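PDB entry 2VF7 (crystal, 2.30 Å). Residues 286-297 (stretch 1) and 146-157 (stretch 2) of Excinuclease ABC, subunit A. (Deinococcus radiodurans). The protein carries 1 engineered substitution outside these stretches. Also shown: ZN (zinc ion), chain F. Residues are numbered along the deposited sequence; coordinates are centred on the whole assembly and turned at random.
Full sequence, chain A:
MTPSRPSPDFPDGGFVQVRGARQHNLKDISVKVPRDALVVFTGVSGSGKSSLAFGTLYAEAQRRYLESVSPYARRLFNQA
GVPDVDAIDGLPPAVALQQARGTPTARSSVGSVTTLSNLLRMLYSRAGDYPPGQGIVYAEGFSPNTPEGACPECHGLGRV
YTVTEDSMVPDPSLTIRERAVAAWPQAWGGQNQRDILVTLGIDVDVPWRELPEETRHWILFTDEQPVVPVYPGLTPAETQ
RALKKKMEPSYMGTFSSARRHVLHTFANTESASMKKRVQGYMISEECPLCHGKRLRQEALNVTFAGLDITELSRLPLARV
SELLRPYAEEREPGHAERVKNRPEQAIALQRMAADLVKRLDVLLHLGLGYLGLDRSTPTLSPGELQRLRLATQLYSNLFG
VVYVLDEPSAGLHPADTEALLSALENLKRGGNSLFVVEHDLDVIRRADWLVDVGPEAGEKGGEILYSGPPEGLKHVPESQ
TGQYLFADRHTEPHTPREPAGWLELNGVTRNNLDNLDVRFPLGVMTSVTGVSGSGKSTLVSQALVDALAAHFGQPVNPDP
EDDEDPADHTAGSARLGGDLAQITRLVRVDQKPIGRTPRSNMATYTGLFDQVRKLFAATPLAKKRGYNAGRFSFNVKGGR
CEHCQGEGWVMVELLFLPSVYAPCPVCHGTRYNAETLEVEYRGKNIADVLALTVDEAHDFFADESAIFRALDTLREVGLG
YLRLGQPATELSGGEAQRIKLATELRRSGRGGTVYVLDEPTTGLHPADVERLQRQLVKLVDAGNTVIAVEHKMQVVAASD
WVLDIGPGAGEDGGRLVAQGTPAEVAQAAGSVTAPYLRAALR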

# COMPACT_ATOMS: atom_id res chain seq x y z
N GLU A 286 -9.51 36.48 5.37
CA GLU A 286 -8.21 36.30 4.73
C GLU A 286 -7.08 36.52 5.74
O GLU A 286 -7.09 37.51 6.50
CB GLU A 286 -8.05 37.23 3.53
CG GLU A 286 -9.27 37.30 2.60
CD GLU A 286 -10.26 38.42 2.98
OE1 GLU A 286 -9.91 39.62 2.79
OE2 GLU A 286 -11.37 38.10 3.46
N CYS A 287 -6.14 35.58 5.75
CA CYS A 287 -4.89 35.71 6.51
C CYS A 287 -4.26 37.07 6.24
O CYS A 287 -4.20 37.48 5.09
CB CYS A 287 -3.92 34.62 6.07
SG CYS A 287 -2.38 34.62 6.93
N PRO A 288 -3.83 37.79 7.31
CA PRO A 288 -3.19 39.11 7.16
C PRO A 288 -1.66 39.11 7.02
O PRO A 288 -1.11 40.11 6.56
CB PRO A 288 -3.62 39.85 8.43
CG PRO A 288 -4.06 38.77 9.42
CD PRO A 288 -3.98 37.43 8.73
N LEU A 289 -0.99 38.03 7.40
CA LEU A 289 0.46 37.88 7.20
C LEU A 289 0.81 37.46 5.75
O LEU A 289 1.92 37.70 5.27
CB LEU A 289 1.08 36.91 8.22
CG LEU A 289 2.61 36.77 8.27
CD1 LEU A 289 3.28 37.95 8.97
CD2 LEU A 289 3.03 35.46 8.93
N CYS A 290 -0.13 36.81 5.07
CA CYS A 290 0.01 36.46 3.66
C CYS A 290 -1.35 36.68 2.97
O CYS A 290 -2.19 35.77 2.87
CB CYS A 290 0.51 35.02 3.50
SG CYS A 290 -0.46 33.74 4.38
N HIS A 291 -1.54 37.91 2.48
CA HIS A 291 -2.86 38.42 2.09
C HIS A 291 -3.50 37.71 0.89
O HIS A 291 -3.93 38.36 -0.07
CB HIS A 291 -2.78 39.93 1.82
CG HIS A 291 -2.03 40.69 2.88
ND1 HIS A 291 -0.66 40.80 2.89
CD2 HIS A 291 -2.47 41.39 3.95
CE1 HIS A 291 -0.28 41.53 3.92
NE2 HIS A 291 -1.36 41.91 4.58
N GLY A 292 -3.58 36.39 0.95
CA GLY A 292 -4.02 35.57 -0.17
C GLY A 292 -3.05 34.44 -0.43
O GLY A 292 -3.45 33.28 -0.49
N LYS A 293 -1.77 34.78 -0.59
CA LYS A 293 -0.66 33.81 -0.67
C LYS A 293 -0.75 32.97 0.60
O LYS A 293 -1.59 33.26 1.46
CB LYS A 293 0.70 34.52 -0.77
CG LYS A 293 0.63 35.99 -1.22
CD LYS A 293 1.22 36.23 -2.60
CE LYS A 293 1.01 37.69 -3.04
NZ LYS A 293 2.12 38.24 -3.89
N ARG A 294 0.10 31.95 0.75
CA ARG A 294 -0.09 31.01 1.87
C ARG A 294 1.17 30.70 2.71
O ARG A 294 1.13 29.82 3.58
CB ARG A 294 -0.73 29.70 1.36
CG ARG A 294 -2.09 29.88 0.67
CD ARG A 294 -2.83 28.55 0.51
NE ARG A 294 -2.48 27.82 -0.71
CZ ARG A 294 -2.38 26.49 -0.80
NH1 ARG A 294 -2.55 25.73 0.27
NH2 ARG A 294 -2.07 25.92 -1.96
N LEU A 295 2.26 31.43 2.47
CA LEU A 295 3.57 31.11 3.07
C LEU A 295 4.27 32.23 3.86
O LEU A 295 3.75 33.35 3.97
CB LEU A 295 4.53 30.53 2.02
CG LEU A 295 4.17 30.44 0.53
CD1 LEU A 295 4.20 31.80 -0.13
CD2 LEU A 295 5.13 29.50 -0.14
N ARG A 296 5.43 31.89 4.43
CA ARG A 296 6.27 32.86 5.15
C ARG A 296 6.62 34.02 4.23
O ARG A 296 6.79 33.83 3.02
CB ARG A 296 7.54 32.20 5.72
CG ARG A 296 7.37 31.77 7.19
CD ARG A 296 8.66 31.19 7.81
NE ARG A 296 8.38 30.40 9.02
CZ ARG A 296 7.91 29.16 9.01
NH1 ARG A 296 7.64 28.55 7.87
NH2 ARG A 296 7.68 28.51 10.15
N GLN A 297 6.70 35.22 4.80
CA GLN A 297 6.88 36.43 4.00
C GLN A 297 8.33 36.58 3.56
O GLN A 297 8.68 37.52 2.85
CB GLN A 297 6.40 37.67 4.77
CG GLN A 297 5.98 38.85 3.88
CD GLN A 297 5.00 39.79 4.58
OE1 GLN A 297 4.04 39.35 5.21
NE2 GLN A 297 5.25 41.10 4.46
ZN ZN F . -1.13 33.13 6.18
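Stretch 2 146-157: TPEGACPECHGL

Stretch 2 folds over stretch 1 around a shared zinc ion, two cysteines from each side closing one site. Cys287 SG and Cys290 SG lie 2.1 and 2.0 Å from ZN, and Cys151 SG and Cys154 SG lie 2.4 and 2.3 Å from it. Coordination draws the sulfurs together across the contact: Cys290 SG is 3.4 Å from Cys151 SG, and Cys287 SG is 3.6 Å from Cys154 SG. All four cysteines are buried, and their rotamers repeat: the first of each Cys-Pro-x-Cys pair is t, the second p. Weak hydrogen bonds support the first sulfur of each pair, from Cys290 N to Cys287 SG (3.6 Å) and from Glu153 N to Cys151 SG (3.5 Å).

Around this metal centre the apolar packing is thin. Cys287 CB meets Cys154 CB at 4.0 Å. Leu289, its CA-to-CB bond directed toward stretch 2, brings CD2 to 3.5 Å from Cys151 SG and to 3.8 Å from Pro152 CD. Its CB also rests 3.9 Å from Glu153 CG, so the carbon part of that glutamate serves as packing surface.

Both stretches are mostly loop, and backbone pairing is limited to a single bridge between Leu295 and Ala150, CA to CA 4.5 Å. Two hydrogen bonds define it: Cys151 N to Arg294 O at 3.2 Å and Arg296 N to Gly149 O at 3.2 Å, both nearly straight. The residues pair in opposite order here, Arg294 with Cys151 and Arg296 with Gly149, so the bridge has the antiparallel bonding pattern, though the two backbones cross steeply instead of running side by side. Arg294 O also receives a CA-H...O contact from Gly156 CA at 3.1 Å. Gly156 has a positive phi, which favours glycine, and a CB modelled there would be crowded by Ala150 CB.

At the polar edge, two arginines flank Leu295 in sequence and reach separate backbone carbonyls. Arg294 donates from NH1 to Gly156 O (3.0 Å), which lies near the guanidinium plane. Arg296 starts sideways, but its end comes nearer: NH1 and NH2 both donate to Pro147 O, each at 3.1 Å, a fork on one acceptor. Pro152 CG lies over a face of this guanidinium, and Arg296 CG is 4.1 Å from Pro152 CD, so the long side chain packs as well as bonds.

The rules are compact: let the metal fix the centre, use one short backbone bridge to set the register, and let long arginines collect carbonyls at the margin. Together the stretches bury 674 Å², both sides summed.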

# COMPACT_ATOMS: atom_id res chain seq x y z
N THR A 146 4.58 22.24 4.10
CA THR A 146 5.68 21.96 5.01
C THR A 146 5.76 23.04 6.11
O THR A 146 5.40 24.20 5.85
CB THR A 146 7.03 21.94 4.26
OG1 THR A 146 7.20 23.17 3.54
CG2 THR A 146 7.09 20.78 3.27
N PRO A 147 6.21 22.67 7.33
CA PRO A 147 6.36 23.63 8.43
C PRO A 147 7.50 24.62 8.19
O PRO A 147 7.58 25.65 8.87
CB PRO A 147 6.67 22.75 9.64
CG PRO A 147 6.33 21.34 9.22
CD PRO A 147 6.60 21.31 7.76
N GLU A 148 8.37 24.28 7.24
CA GLU A 148 9.47 25.12 6.79
C GLU A 148 8.99 26.14 5.73
O GLU A 148 9.69 27.10 5.40
CB GLU A 148 10.62 24.23 6.28
CG GLU A 148 11.61 24.82 5.25
CD GLU A 148 12.81 25.53 5.87
OE1 GLU A 148 12.84 25.70 7.11
OE2 GLU A 148 13.72 25.92 5.10
N GLY A 149 7.77 25.94 5.23
CA GLY A 149 7.21 26.81 4.19
C GLY A 149 5.93 27.55 4.52
O GLY A 149 5.74 28.68 4.09
N ALA A 150 5.06 26.91 5.30
CA ALA A 150 3.73 27.44 5.60
C ALA A 150 3.75 28.65 6.52
O ALA A 150 4.46 28.67 7.53
CB ALA A 150 2.86 26.35 6.19
N CYS A 151 2.96 29.66 6.16
CA CYS A 151 2.72 30.83 7.01
C CYS A 151 2.21 30.36 8.38
O CYS A 151 1.27 29.57 8.44
CB CYS A 151 1.71 31.76 6.35
SG CYS A 151 0.98 33.02 7.41
N PRO A 152 2.84 30.84 9.47
CA PRO A 152 2.46 30.46 10.85
C PRO A 152 1.08 30.97 11.33
O PRO A 152 0.53 30.41 12.30
CB PRO A 152 3.57 31.07 11.71
CG PRO A 152 4.66 31.50 10.75
CD PRO A 152 3.98 31.77 9.45
N GLU A 153 0.54 32.01 10.69
CA GLU A 153 -0.80 32.55 10.99
C GLU A 153 -1.95 31.62 10.56
O GLU A 153 -2.89 31.40 11.33
CB GLU A 153 -0.98 33.91 10.31
CG GLU A 153 -0.74 35.12 11.19
CD GLU A 153 -1.97 36.00 11.38
OE1 GLU A 153 -3.07 35.48 11.64
OE2 GLU A 153 -1.82 37.24 11.27
N CYS A 154 -1.88 31.10 9.34
CA CYS A 154 -2.97 30.31 8.78
C CYS A 154 -2.57 28.85 8.62
O CYS A 154 -3.42 27.98 8.45
CB CYS A 154 -3.42 30.90 7.43
SG CYS A 154 -2.10 31.09 6.21
N HIS A 155 -1.26 28.61 8.74
CA HIS A 155 -0.63 27.30 8.54
C HIS A 155 -0.76 26.82 7.10
O HIS A 155 -1.01 25.64 6.84
CB HIS A 155 -1.15 26.24 9.52
CG HIS A 155 -0.97 26.61 10.96
ND1 HIS A 155 -2.04 26.82 11.81
CD2 HIS A 155 0.14 26.81 11.71
CE1 HIS A 155 -1.60 27.13 13.01
NE2 HIS A 155 -0.27 27.14 12.98
N GLY A 156 -0.60 27.76 6.17
CA GLY A 156 -0.61 27.47 4.75
C GLY A 156 -1.97 27.44 4.10
O GLY A 156 -2.08 27.09 2.93
N LEU A 157 -3.01 27.80 4.86
CA LEU A 157 -4.40 27.78 4.36
C LEU A 157 -4.81 29.07 3.65
O LEU A 157 -5.74 29.05 2.83
CB LEU A 157 -5.40 27.46 5.48
CG LEU A 157 -5.43 26.08 6.15
CD1 LEU A 157 -6.63 26.01 7.07
CD2 LEU A 157 -5.47 24.92 5.16